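Local coordinates for haloacid delahogenase-like family hydrolase (Xanthomonas campestris pv. campestris, PDB 2PKE), which binds a magnesium ion and probably acts as a phosphatase of the haloacid dehalogenase superfamily, at residues A[128-133]-A[152-157]; A[177-182]-A[197-202]; A[70-75]-A[105-110]; A[11-16]-A[242-247]. One frame throughout, in Å; residues are numbered along the deposited sequence.

Interactions 1, 2 and 4 belong to the parallel sheet of the Rossmann-like core, whereas interaction 3 joins two helices away from it. Interactions 1 and 2 are partly buried and rest on backbone pairing between adjacent strands, the first helped by a water, the second by an indole N-H. Interaction 4 is buried and polar, with one carboxylate receiving two backbone N-H groups. Interaction 3, also buried, has no hydrogen bond across it and packs A72, K73 and M75 against T106 and L107. Strand 15-18 ties the core contacts together: A129 O of interaction 1 meets V16 N, and R181 O of interaction 2 meets L15 N. Y128 also reaches D244.

Interaction 1: residues A[128-133]-A[152-157]; sequences YAVVLI and DLFPRI
The L132–I157 pair is a parallel beta bridge at one side of the Rossmann-like sheet of the haloacid dehalogenase fold, where the loop after helix 138-148 runs into outermost strand 157-160 beside strand 129-135. L132 N donates to R156 O at 3.1 Å, almost straight at 172°, and L132 continues the ladder with a backbone bond to E158. The same R156 O lies 3.6 Å from V131 CA in a CA-H...O contact and also accepts from a water that sits between it and V130 O, though the approach to V130 O is very short and less certain. On the face of L132, the F154 ring leans on the strand: its CD1 is 3.7 Å from L132 N, and L132 CD1 sits over one ring face, displaced toward the rim. V130 crosses F154 at about a right angle, with CG2 4.1 Å from F154 CE1 and only 3.3 Å from L153 O. Helix 117-125 covers V130 and F154, while the L132 side chain comes about 6 Å from that of D19, a magnesium ligand. R156 lies on the other side of the strand, extended from CG to NE. Its CB packs against V131 CG2 at 4.0 Å, its CD is 3.4 Å from V130 O, and A129 CB lies over one face of the guanidinium.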
loop_
_atom_site.group_PDB
_atom_site.type_symbol
_atom_site.label_atom_id
_atom_site.label_comp_id
_atom_site.label_asym_id
_atom_site.label_seq_id
_atom_site.Cartn_x
_atom_site.Cartn_y
_atom_site.Cartn_z
ATOM N N TYR A 128 -2.144 12.585 24.513
ATOM C CA TYR A 128 -2.781 12.699 23.207
ATOM C C TYR A 128 -2.808 11.329 22.537
ATOM O O TYR A 128 -1.896 10.533 22.778
ATOM C CB TYR A 128 -1.957 13.625 22.334
ATOM C CG TYR A 128 -1.793 14.980 22.943
ATOM C CD1 TYR A 128 -2.799 15.926 22.819
ATOM C CD2 TYR A 128 -0.672 15.303 23.690
ATOM C CE1 TYR A 128 -2.673 17.196 23.407
ATOM C CE2 TYR A 128 -0.537 16.589 24.264
ATOM C CZ TYR A 128 -1.550 17.515 24.147
ATOM O OH TYR A 128 -1.460 18.802 24.754
ATOM N N ALA A 129 -3.827 11.064 21.713
ATOM C CA ALA A 129 -3.797 9.976 20.737
ATOM C C ALA A 129 -2.677 10.263 19.789
ATOM O O ALA A 129 -2.406 11.442 19.496
ATOM C CB ALA A 129 -5.087 9.893 19.943
ATOM N N VAL A 130 -2.038 9.210 19.285
ATOM C CA VAL A 130 -0.954 9.376 18.278
ATOM C C VAL A 130 -1.230 8.505 17.046
ATOM O O VAL A 130 -1.808 7.440 17.157
ATOM C CB VAL A 130 0.451 9.080 18.839
ATOM C CG1 VAL A 130 0.832 10.092 19.941
ATOM C CG2 VAL A 130 0.571 7.610 19.315
ATOM N N VAL A 131 -0.842 8.966 15.855
ATOM C CA VAL A 131 -1.017 8.185 14.640
ATOM C C VAL A 131 0.224 8.409 13.759
ATOM O O VAL A 131 0.761 9.499 13.682
ATOM C CB VAL A 131 -2.362 8.547 13.867
ATOM C CG1 VAL A 131 -2.531 10.094 13.659
ATOM C CG2 VAL A 131 -2.465 7.741 12.527
ATOM N N LEU A 132 0.652 7.382 13.064
ATOM C CA LEU A 132 1.712 7.550 12.047
ATOM C C LEU A 132 1.032 7.694 10.707
ATOM O O LEU A 132 0.286 6.808 10.318
ATOM C CB LEU A 132 2.630 6.345 12.000
ATOM C CG LEU A 132 3.974 6.661 11.336
ATOM C CD1 LEU A 132 5.039 5.778 11.940
ATOM C CD2 LEU A 132 3.899 6.498 9.847
ATOM N N ILE A 133 1.272 8.797 10.001
ATOM C CA ILE A 133 0.681 9.013 8.689
ATOM C C ILE A 133 1.804 9.189 7.713
ATOM O O ILE A 133 2.639 10.116 7.810
ATOM C CB ILE A 133 -0.271 10.216 8.642
ATOM C CG1 ILE A 133 -1.336 10.028 9.718
ATOM C CG2 ILE A 133 -0.881 10.410 7.213
ATOM C CD1 ILE A 133 -2.325 11.216 9.917
ATOM N N ASP A 152 5.128 -0.508 19.251
ATOM C CA ASP A 152 4.328 -0.458 20.456
ATOM C C ASP A 152 3.670 0.892 20.668
ATOM O O ASP A 152 2.643 0.944 21.333
ATOM C CB ASP A 152 5.134 -0.871 21.706
ATOM C CG ASP A 152 6.281 0.074 21.992
ATOM O OD1 ASP A 152 6.968 0.496 21.056
ATOM O OD2 ASP A 152 6.510 0.372 23.172
ATOM N N LEU A 153 4.263 1.980 20.156
ATOM C CA LEU A 153 3.692 3.302 20.270
ATOM C C LEU A 153 2.757 3.679 19.132
ATOM O O LEU A 153 1.971 4.594 19.281
ATOM C CB LEU A 153 4.788 4.385 20.324
ATOM C CG LEU A 153 5.787 4.334 21.479
ATOM C CD1 LEU A 153 6.955 5.283 21.241
ATOM C CD2 LEU A 153 5.043 4.696 22.768
ATOM N N PHE A 154 2.842 2.991 18.001
ATOM C CA PHE A 154 2.040 3.320 16.850
ATOM C C PHE A 154 1.226 2.108 16.462
ATOM O O PHE A 154 1.552 1.426 15.500
ATOM C CB PHE A 154 2.914 3.800 15.710
ATOM C CG PHE A 154 3.490 5.157 15.946
ATOM C CD1 PHE A 154 2.647 6.269 15.937
ATOM C CD2 PHE A 154 4.869 5.334 16.187
ATOM C CE1 PHE A 154 3.164 7.566 16.154
ATOM C CE2 PHE A 154 5.401 6.626 16.416
ATOM C CZ PHE A 154 4.538 7.746 16.375
ATOM N N PRO A 155 0.177 1.835 17.240
ATOM C CA PRO A 155 -0.839 0.877 16.822
ATOM C C PRO A 155 -1.649 1.467 15.608
ATOM O O PRO A 155 -1.806 0.798 14.553
ATOM C CB PRO A 155 -1.688 0.684 18.097
ATOM C CG PRO A 155 -1.533 1.982 18.889
ATOM C CD PRO A 155 -0.146 2.493 18.524
ATOM N N ARG A 156 -2.076 2.731 15.738
ATOM C CA ARG A 156 -2.679 3.457 14.607
ATOM C C ARG A 156 -1.644 3.835 13.528
ATOM O O ARG A 156 -0.763 4.711 13.761
ATOM C CB ARG A 156 -3.341 4.752 15.095
ATOM C CG ARG A 156 -4.333 4.598 16.209
ATOM C CD ARG A 156 -4.780 5.955 16.692
ATOM N NE ARG A 156 -6.044 5.823 17.397
ATOM C CZ ARG A 156 -6.167 5.591 18.698
ATOM N NH1 ARG A 156 -5.094 5.492 19.482
ATOM N NH2 ARG A 156 -7.382 5.464 19.225
ATOM N N ILE A 157 -1.764 3.207 12.352
ATOM C CA ILE A 157 -0.867 3.487 11.198
ATOM C C ILE A 157 -1.617 3.644 9.870
ATOM O O ILE A 157 -2.429 2.787 9.512
ATOM C CB ILE A 157 0.133 2.383 11.070
ATOM C CG1 ILE A 157 0.952 2.555 9.790
ATOM C CG2 ILE A 157 -0.590 1.054 11.275
ATOM C CD1 ILE A 157 1.187 1.289 9.023
HETATM O O HOH W 1 -0.531 5.347 16.803
#

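Interaction 2: residues A[177-182]-A[197-202]; sequences LPAERF and LAIGGW
A179 and G201 bring their CA atoms to 4.6 Å, where the 3-10 turn 179-180 lies against the chain leaving helix 189-198. That helix ends in a Schellman motif, with G200 at a positive phi of 105°, and the extended G201 then carries the chain into W202. A179 O, which already accepts F182 N within its own turn, also meets G201 CA at 3.2 Å in a CA-H...O contact. Next along, W202 N donates to F182 O at 3.1 Å, in the plane of the carbonyl. This bond starts the parallel pairing of strands 182-186 and 202-205, the two strands of a beta-alpha-beta crossover whose helix is 189-198. Among the side chains, A179 CB packs on I199, 3.4 Å from its O and 3.9 Å from its CG1. The indole of W202 presents its edge: NE1 donates to E180 O at 2.8 Å, in the ring plane but 45° above the plane of the carbonyl. CD1 of the same edge is 3.3 Å from F182 O. CG stands anti to the carbonyl carbon (chi1 -52°). R226 makes a cation-pi contact with this indole and also hydrogen-bonds G200 O and G201 O.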
loop_
_atom_site.group_PDB
_atom_site.type_symbol
_atom_site.label_atom_id
_atom_site.label_comp_id
_atom_site.label_asym_id
_atom_site.label_seq_id
_atom_site.Cartn_x
_atom_site.Cartn_y
_atom_site.Cartn_z
ATOM N N LEU A 177 -12.825 13.534 13.996
ATOM C CA LEU A 177 -12.138 14.592 14.715
ATOM C C LEU A 177 -12.061 15.783 13.782
ATOM O O LEU A 177 -11.734 15.587 12.623
ATOM C CB LEU A 177 -10.725 14.086 15.060
ATOM C CG LEU A 177 -9.982 14.851 16.138
ATOM C CD1 LEU A 177 -10.631 14.568 17.479
ATOM C CD2 LEU A 177 -8.478 14.523 16.116
ATOM N N PRO A 178 -12.376 17.000 14.262
ATOM C CA PRO A 178 -12.188 18.149 13.386
ATOM C C PRO A 178 -10.716 18.515 13.361
ATOM O O PRO A 178 -9.991 18.184 14.303
ATOM C CB PRO A 178 -13.000 19.236 14.038
ATOM C CG PRO A 178 -13.126 18.848 15.451
ATOM C CD PRO A 178 -12.868 17.409 15.597
ATOM N N ALA A 179 -10.290 19.178 12.284
ATOM C CA ALA A 179 -8.879 19.443 12.081
ATOM C C ALA A 179 -8.272 20.339 13.140
ATOM O O ALA A 179 -7.086 20.199 13.425
ATOM C CB ALA A 179 -8.630 19.999 10.677
ATOM N N GLU A 180 -9.045 21.229 13.759
ATOM C CA GLU A 180 -8.482 22.096 14.818
ATOM C C GLU A 180 -8.046 21.358 16.099
ATOM O O GLU A 180 -7.448 21.973 16.995
ATOM C CB GLU A 180 -9.401 23.252 15.202
ATOM C CG GLU A 180 -10.726 22.820 15.934
ATOM C CD GLU A 180 -11.872 22.555 14.998
ATOM O OE1 GLU A 180 -11.650 22.504 13.757
ATOM O OE2 GLU A 180 -13.001 22.368 15.505
ATOM N N ARG A 181 -8.365 20.071 16.185
ATOM C CA ARG A 181 -7.929 19.224 17.267
ATOM C C ARG A 181 -6.827 18.243 16.852
ATOM O O ARG A 181 -6.544 17.307 17.582
ATOM C CB ARG A 181 -9.123 18.476 17.851
ATOM C CG ARG A 181 -10.223 19.394 18.284
ATOM C CD ARG A 181 -11.262 18.707 19.157
ATOM N NE ARG A 181 -12.447 19.560 19.238
ATOM C CZ ARG A 181 -13.704 19.145 19.332
ATOM N NH1 ARG A 181 -14.012 17.861 19.378
ATOM N NH2 ARG A 181 -14.683 20.042 19.372
ATOM N N PHE A 182 -6.142 18.518 15.728
ATOM C CA PHE A 182 -5.098 17.678 15.222
ATOM C C PHE A 182 -3.846 18.479 14.943
ATOM O O PHE A 182 -3.923 19.572 14.377
ATOM C CB PHE A 182 -5.620 16.953 13.979
ATOM C CG PHE A 182 -4.600 16.203 13.226
ATOM C CD1 PHE A 182 -4.055 15.021 13.699
ATOM C CD2 PHE A 182 -4.189 16.673 12.009
ATOM C CE1 PHE A 182 -3.124 14.331 12.942
ATOM C CE2 PHE A 182 -3.275 15.992 11.249
ATOM C CZ PHE A 182 -2.759 14.791 11.713
ATOM N N LEU A 197 -2.354 22.538 7.703
ATOM C CA LEU A 197 -2.692 23.951 7.903
ATOM C C LEU A 197 -3.846 24.299 6.982
ATOM O O LEU A 197 -4.801 24.935 7.391
ATOM C CB LEU A 197 -1.497 24.883 7.650
ATOM C CG LEU A 197 -0.289 24.695 8.598
ATOM C CD1 LEU A 197 0.806 25.683 8.316
ATOM C CD2 LEU A 197 -0.747 24.792 9.994
ATOM N N ALA A 198 -3.800 23.810 5.753
ATOM C CA ALA A 198 -4.851 24.126 4.770
ATOM C C ALA A 198 -6.258 23.684 5.129
ATOM O O ALA A 198 -7.214 24.339 4.748
ATOM C CB ALA A 198 -4.454 23.540 3.385
ATOM N N ILE A 199 -6.401 22.575 5.851
ATOM C CA ILE A 199 -7.717 22.086 6.301
ATOM C C ILE A 199 -8.109 22.555 7.702
ATOM O O ILE A 199 -9.189 22.231 8.185
ATOM C CB ILE A 199 -7.848 20.557 6.219
ATOM C CG1 ILE A 199 -6.915 19.858 7.219
ATOM C CG2 ILE A 199 -7.647 20.048 4.745
ATOM C CD1 ILE A 199 -7.272 18.360 7.378
ATOM N N GLY A 200 -7.251 23.366 8.313
ATOM C CA GLY A 200 -7.531 23.999 9.593
ATOM C C GLY A 200 -6.799 23.385 10.780
ATOM O O GLY A 200 -7.133 23.672 11.920
ATOM N N GLY A 201 -5.797 22.561 10.505
ATOM C CA GLY A 201 -5.033 21.880 11.576
ATOM C C GLY A 201 -3.813 22.668 11.993
ATOM O O GLY A 201 -3.638 23.841 11.638
ATOM N N TRP A 202 -2.983 22.004 12.762
ATOM C CA TRP A 202 -1.802 22.570 13.329
ATOM C C TRP A 202 -0.633 21.732 12.901
ATOM O O TRP A 202 -0.777 20.589 12.539
ATOM C CB TRP A 202 -1.869 22.569 14.853
ATOM C CG TRP A 202 -3.125 23.200 15.395
ATOM C CD1 TRP A 202 -4.315 22.600 15.571
ATOM C CD2 TRP A 202 -3.282 24.545 15.836
ATOM N NE1 TRP A 202 -5.223 23.477 16.093
ATOM C CE2 TRP A 202 -4.618 24.681 16.279
ATOM C CE3 TRP A 202 -2.431 25.652 15.909
ATOM C CZ2 TRP A 202 -5.136 25.887 16.739
ATOM C CZ3 TRP A 202 -2.954 26.861 16.380
ATOM C CH2 TRP A 202 -4.288 26.957 16.808
#

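Interaction 3: residues A[70-75]-A[105-110]; sequences YGAKGM and ATLQHP
A72 makes the first touch with segment 105-110, one residue after the N-cap G71, and the CA atoms of A72 and L107 come to 6.1 Å. Its CB points at the partner helix and enters between two side chains, 3.7 Å from L107 CD2 and 3.9 Å from T106 CG2. The lack of anything beyond CB allows this close approach. K73 follows at the margin. Its chain, bent at chi2 and chi3, crosses L107 at about a right angle, CD lying 4.1 Å from L107 CD1. Its ammonium takes no part in this pairing: NZ hydrogen-bonds F68 O of the second subunit, and the chain packs on L77 of that subunit. M75, a selenomethionine, closes the contact one turn after A72. CG is anti to the backbone N (chi1 -174°), and a bend at chi3 (53°) swings CE round to lie 4.0 Å from T106 OG1. The T106 hydroxyl is already engaged by I102 O of its own helix, and M75 N bonds back to G71 O at 3.2 Å. The N-terminal turn of helix 72-86 thus meets the C-terminal turn of helix 93-107 by mostly apolar packing, without a hydrogen bond across, consistent with the helical cap that haloacid dehalogenase enzymes often insert after the first strand. Helix 28-42 covers the same junction, with Y31 against both M75 and T106 and A34 on T106, while helix 57-68 adds E61 beside M75.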
loop_
_atom_site.group_PDB
_atom_site.type_symbol
_atom_site.label_atom_id
_atom_site.label_comp_id
_atom_site.label_asym_id
_atom_site.label_seq_id
_atom_site.Cartn_x
_atom_site.Cartn_y
_atom_site.Cartn_z
ATOM N N TYR A 70 4.786 6.847 -4.884
ATOM C CA TYR A 70 6.064 7.030 -4.192
ATOM C C TYR A 70 6.633 5.687 -3.715
ATOM O O TYR A 70 5.897 4.756 -3.482
ATOM C CB TYR A 70 5.906 7.940 -2.984
ATOM C CG TYR A 70 5.411 9.287 -3.328
ATOM C CD1 TYR A 70 6.277 10.265 -3.820
ATOM C CD2 TYR A 70 4.079 9.587 -3.221
ATOM C CE1 TYR A 70 5.808 11.504 -4.188
ATOM C CE2 TYR A 70 3.596 10.845 -3.607
ATOM C CZ TYR A 70 4.470 11.798 -4.064
ATOM O OH TYR A 70 4.006 13.063 -4.424
ATOM N N GLY A 71 7.945 5.626 -3.580
ATOM C CA GLY A 71 8.626 4.498 -2.948
ATOM C C GLY A 71 9.777 3.929 -3.740
ATOM O O GLY A 71 9.973 4.257 -4.911
ATOM N N ALA A 72 10.541 3.051 -3.095
ATOM C CA ALA A 72 11.781 2.474 -3.685
ATOM C C ALA A 72 11.565 1.591 -4.899
ATOM O O ALA A 72 12.414 1.497 -5.768
ATOM C CB ALA A 72 12.525 1.680 -2.621
ATOM N N LYS A 73 10.441 0.902 -4.973
ATOM C CA LYS A 73 10.202 0.022 -6.111
ATOM C C LYS A 73 10.080 0.783 -7.436
ATOM O O LYS A 73 10.724 0.420 -8.440
ATOM C CB LYS A 73 8.998 -0.876 -5.824
ATOM C CG LYS A 73 9.216 -2.307 -6.246
ATOM C CD LYS A 73 8.634 -3.324 -5.280
ATOM C CE LYS A 73 7.231 -3.061 -4.893
ATOM N NZ LYS A 73 6.820 -4.183 -4.009
ATOM N N GLY A 74 9.297 1.854 -7.429
ATOM C CA GLY A 74 9.156 2.726 -8.585
ATOM C C GLY A 74 10.450 3.452 -8.859
ATOM O O GLY A 74 10.803 3.679 -10.007
HETATM N N MSE A 75 11.162 3.813 -7.798
HETATM C CA MSE A 75 12.460 4.466 -7.937
HETATM C C MSE A 75 13.415 3.598 -8.792
HETATM O O MSE A 75 14.102 4.130 -9.689
HETATM C CB MSE A 75 13.104 4.671 -6.573
HETATM C CG MSE A 75 14.426 5.498 -6.573
HETATM SE SE MSE A 75 15.609 5.034 -5.149
HETATM C CE MSE A 75 15.851 3.109 -5.255
ATOM N N ALA A 105 18.394 -3.204 -2.009
ATOM C CA ALA A 105 19.051 -2.769 -0.794
ATOM C C ALA A 105 18.222 -1.702 -0.109
ATOM O O ALA A 105 18.169 -1.664 1.122
ATOM C CB ALA A 105 20.468 -2.255 -1.063
ATOM N N THR A 106 17.604 -0.823 -0.898
ATOM C CA THR A 106 16.842 0.336 -0.361
ATOM C C THR A 106 15.544 -0.166 0.259
ATOM O O THR A 106 15.100 0.296 1.326
ATOM C CB THR A 106 16.580 1.397 -1.435
ATOM O OG1 THR A 106 17.831 1.814 -2.017
ATOM C CG2 THR A 106 15.888 2.590 -0.827
ATOM N N LEU A 107 14.979 -1.179 -0.373
ATOM C CA LEU A 107 13.772 -1.805 0.141
ATOM C C LEU A 107 13.941 -2.532 1.458
ATOM O O LEU A 107 12.963 -2.835 2.102
ATOM C CB LEU A 107 13.172 -2.749 -0.902
ATOM C CG LEU A 107 12.386 -2.071 -2.021
ATOM C CD1 LEU A 107 12.141 -3.082 -3.151
ATOM C CD2 LEU A 107 11.043 -1.481 -1.548
ATOM N N GLN A 108 15.163 -2.847 1.843
ATOM C CA GLN A 108 15.452 -3.428 3.148
ATOM C C GLN A 108 16.441 -2.538 3.879
ATOM O O GLN A 108 17.284 -3.037 4.610
ATOM C CB GLN A 108 16.093 -4.789 3.017
ATOM C CG GLN A 108 15.629 -5.645 1.910
ATOM C CD GLN A 108 16.607 -6.778 1.697
ATOM O OE1 GLN A 108 17.128 -6.995 0.593
ATOM N NE2 GLN A 108 16.908 -7.489 2.780
ATOM N N HIS A 109 16.361 -1.228 3.686
ATOM C CA HIS A 109 17.386 -0.373 4.283
ATOM C C HIS A 109 17.235 -0.439 5.791
ATOM O O HIS A 109 16.119 -0.590 6.298
ATOM C CB HIS A 109 17.445 1.078 3.722
ATOM C CG HIS A 109 16.335 2.000 4.152
ATOM N ND1 HIS A 109 16.130 2.389 5.464
ATOM C CD2 HIS A 109 15.424 2.682 3.412
ATOM C CE1 HIS A 109 15.109 3.234 5.513
ATOM N NE2 HIS A 109 14.669 3.435 4.279
ATOM N N PRO A 110 18.374 -0.381 6.503
ATOM C CA PRO A 110 18.300 -0.363 7.967
ATOM C C PRO A 110 17.408 0.795 8.419
ATOM O O PRO A 110 17.488 1.884 7.848
ATOM C CB PRO A 110 19.761 -0.135 8.415
ATOM C CG PRO A 110 20.642 -0.313 7.148
ATOM C CD PRO A 110 19.748 -0.280 5.950
#

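Interaction 4: residues A[11-16]-A[242-247]; sequences QAIQLV and ALDAQA
A12 and I13, on the N-terminal approach to strand 15-18 of the Rossmann-like core, are held by D244 of the C-terminal helix 236-250, so the contact brings the two ends of the chain together on the sheet. A single carboxylate oxygen, D244 OD1, receives two successive backbone N-H groups. A12 N lies 2.8 Å from it on the syn side, 16° out of the carboxylate plane, whereas I13 N, at 3.1 Å, comes from above that plane, 73° out of it. D244 CG is anti to its backbone N (chi1 -172°), which carries the carboxylate across from the helix to the incoming chain. The other oxygen, OD2, accepts from Y128 OH and passes 3.5 Å from Q11 CB. Three donors therefore serve this buried acid, and they would help to keep it ionised. Beside the polar grip runs an apolar seam. A12 CB faces A247 CB at 3.6 Å, while I13 packs on the helix, with CG1 3.7 Å from D244 CA and CD1 4.1 Å from A247 CB. W202 of strand 202-205 packs on both I13 and A247, which places the seam against the sheet. Q11, its side chain extended beyond CG, does not use its amide on the helix. NE2 of Q11 bonds D127 O and also donates to I13 O at 2.9 Å, in the plane of that carbonyl.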
loop_
_atom_site.group_PDB
_atom_site.type_symbol
_atom_site.label_atom_id
_atom_site.label_comp_id
_atom_site.label_asym_id
_atom_site.label_seq_id
_atom_site.Cartn_x
_atom_site.Cartn_y
_atom_site.Cartn_z
ATOM N N GLN A 11 -8.675 19.626 27.321
ATOM C CA GLN A 11 -7.628 19.910 26.313
ATOM C C GLN A 11 -8.287 20.130 24.952
ATOM O O GLN A 11 -9.394 19.634 24.706
ATOM C CB GLN A 11 -6.573 18.788 26.234
ATOM C CG GLN A 11 -7.054 17.526 25.567
ATOM C CD GLN A 11 -6.107 16.354 25.798
ATOM O OE1 GLN A 11 -5.892 15.956 26.940
ATOM N NE2 GLN A 11 -5.540 15.797 24.720
ATOM N N ALA A 12 -7.611 20.847 24.060
ATOM C CA ALA A 12 -8.176 21.190 22.749
ATOM C C ALA A 12 -7.647 20.223 21.686
ATOM O O ALA A 12 -8.433 19.587 20.990
ATOM C CB ALA A 12 -7.883 22.634 22.371
ATOM N N ILE A 13 -6.329 20.029 21.611
ATOM C CA ILE A 13 -5.765 19.075 20.654
ATOM C C ILE A 13 -6.005 17.641 21.181
ATOM O O ILE A 13 -5.816 17.369 22.358
ATOM C CB ILE A 13 -4.246 19.338 20.427
ATOM C CG1 ILE A 13 -3.981 20.678 19.742
ATOM C CG2 ILE A 13 -3.526 18.130 19.694
ATOM C CD1 ILE A 13 -4.730 20.900 18.509
ATOM N N GLN A 14 -6.444 16.734 20.322
ATOM C CA GLN A 14 -6.732 15.363 20.740
ATOM C C GLN A 14 -5.867 14.319 20.054
ATOM O O GLN A 14 -5.773 13.198 20.545
ATOM C CB GLN A 14 -8.205 15.030 20.462
ATOM C CG GLN A 14 -9.227 15.937 21.141
ATOM C CD GLN A 14 -9.295 15.745 22.605
ATOM O OE1 GLN A 14 -8.891 14.691 23.121
ATOM N NE2 GLN A 14 -9.840 16.747 23.324
ATOM N N LEU A 15 -5.247 14.665 18.920
ATOM C CA LEU A 15 -4.565 13.696 18.107
ATOM C C LEU A 15 -3.288 14.293 17.542
ATOM O O LEU A 15 -3.291 15.396 17.070
ATOM C CB LEU A 15 -5.453 13.206 16.975
ATOM C CG LEU A 15 -4.886 12.169 16.015
ATOM C CD1 LEU A 15 -4.577 10.791 16.667
ATOM C CD2 LEU A 15 -5.833 11.950 14.811
ATOM N N VAL A 16 -2.194 13.566 17.646
ATOM C CA VAL A 16 -0.942 14.027 17.093
ATOM C C VAL A 16 -0.503 13.010 16.050
ATOM O O VAL A 16 -0.370 11.823 16.343
ATOM C CB VAL A 16 0.115 14.211 18.158
ATOM C CG1 VAL A 16 1.410 14.731 17.515
ATOM C CG2 VAL A 16 -0.375 15.155 19.262
ATOM N N ALA A 242 2.051 23.716 23.537
ATOM C CA ALA A 242 1.921 25.121 23.243
ATOM C C ALA A 242 0.805 25.317 22.221
ATOM O O ALA A 242 0.003 26.243 22.356
ATOM C CB ALA A 242 3.285 25.722 22.696
ATOM N N LEU A 243 0.763 24.438 21.219
ATOM C CA LEU A 243 -0.285 24.460 20.201
ATOM C C LEU A 243 -1.635 24.179 20.823
ATOM O O LEU A 243 -2.617 24.844 20.487
ATOM C CB LEU A 243 0.035 23.511 19.051
ATOM C CG LEU A 243 1.188 24.046 18.140
ATOM C CD1 LEU A 243 1.667 22.878 17.207
ATOM C CD2 LEU A 243 0.769 25.282 17.381
ATOM N N ASP A 244 -1.675 23.221 21.741
ATOM C CA ASP A 244 -2.872 22.918 22.454
ATOM C C ASP A 244 -3.370 24.096 23.255
ATOM O O ASP A 244 -4.560 24.326 23.307
ATOM C CB ASP A 244 -2.632 21.724 23.350
ATOM C CG ASP A 244 -3.904 21.198 24.013
ATOM O OD1 ASP A 244 -5.008 21.711 23.802
ATOM O OD2 ASP A 244 -3.759 20.251 24.780
ATOM N N ALA A 245 -2.472 24.833 23.891
ATOM C CA ALA A 245 -2.872 26.000 24.677
ATOM C C ALA A 245 -3.537 27.055 23.782
ATOM O O ALA A 245 -4.587 27.561 24.105
ATOM C CB ALA A 245 -1.694 26.581 25.409
ATOM N N GLN A 246 -2.905 27.339 22.644
ATOM C CA GLN A 246 -3.393 28.292 21.637
ATOM C C GLN A 246 -4.767 27.868 21.114
ATOM O O GLN A 246 -5.701 28.673 21.020
ATOM C CB GLN A 246 -2.357 28.328 20.508
ATOM C CG GLN A 246 -2.614 29.347 19.382
ATOM C CD GLN A 246 -1.441 29.459 18.353
ATOM O OE1 GLN A 246 -0.334 28.982 18.583
ATOM N NE2 GLN A 246 -1.737 30.068 17.196
ATOM N N ALA A 247 -4.895 26.581 20.810
ATOM C CA ALA A 247 -6.159 26.023 20.278
ATOM C C ALA A 247 -7.323 26.202 21.263
ATOM O O ALA A 247 -8.475 26.551 20.901
ATOM C CB ALA A 247 -5.955 24.516 19.948
#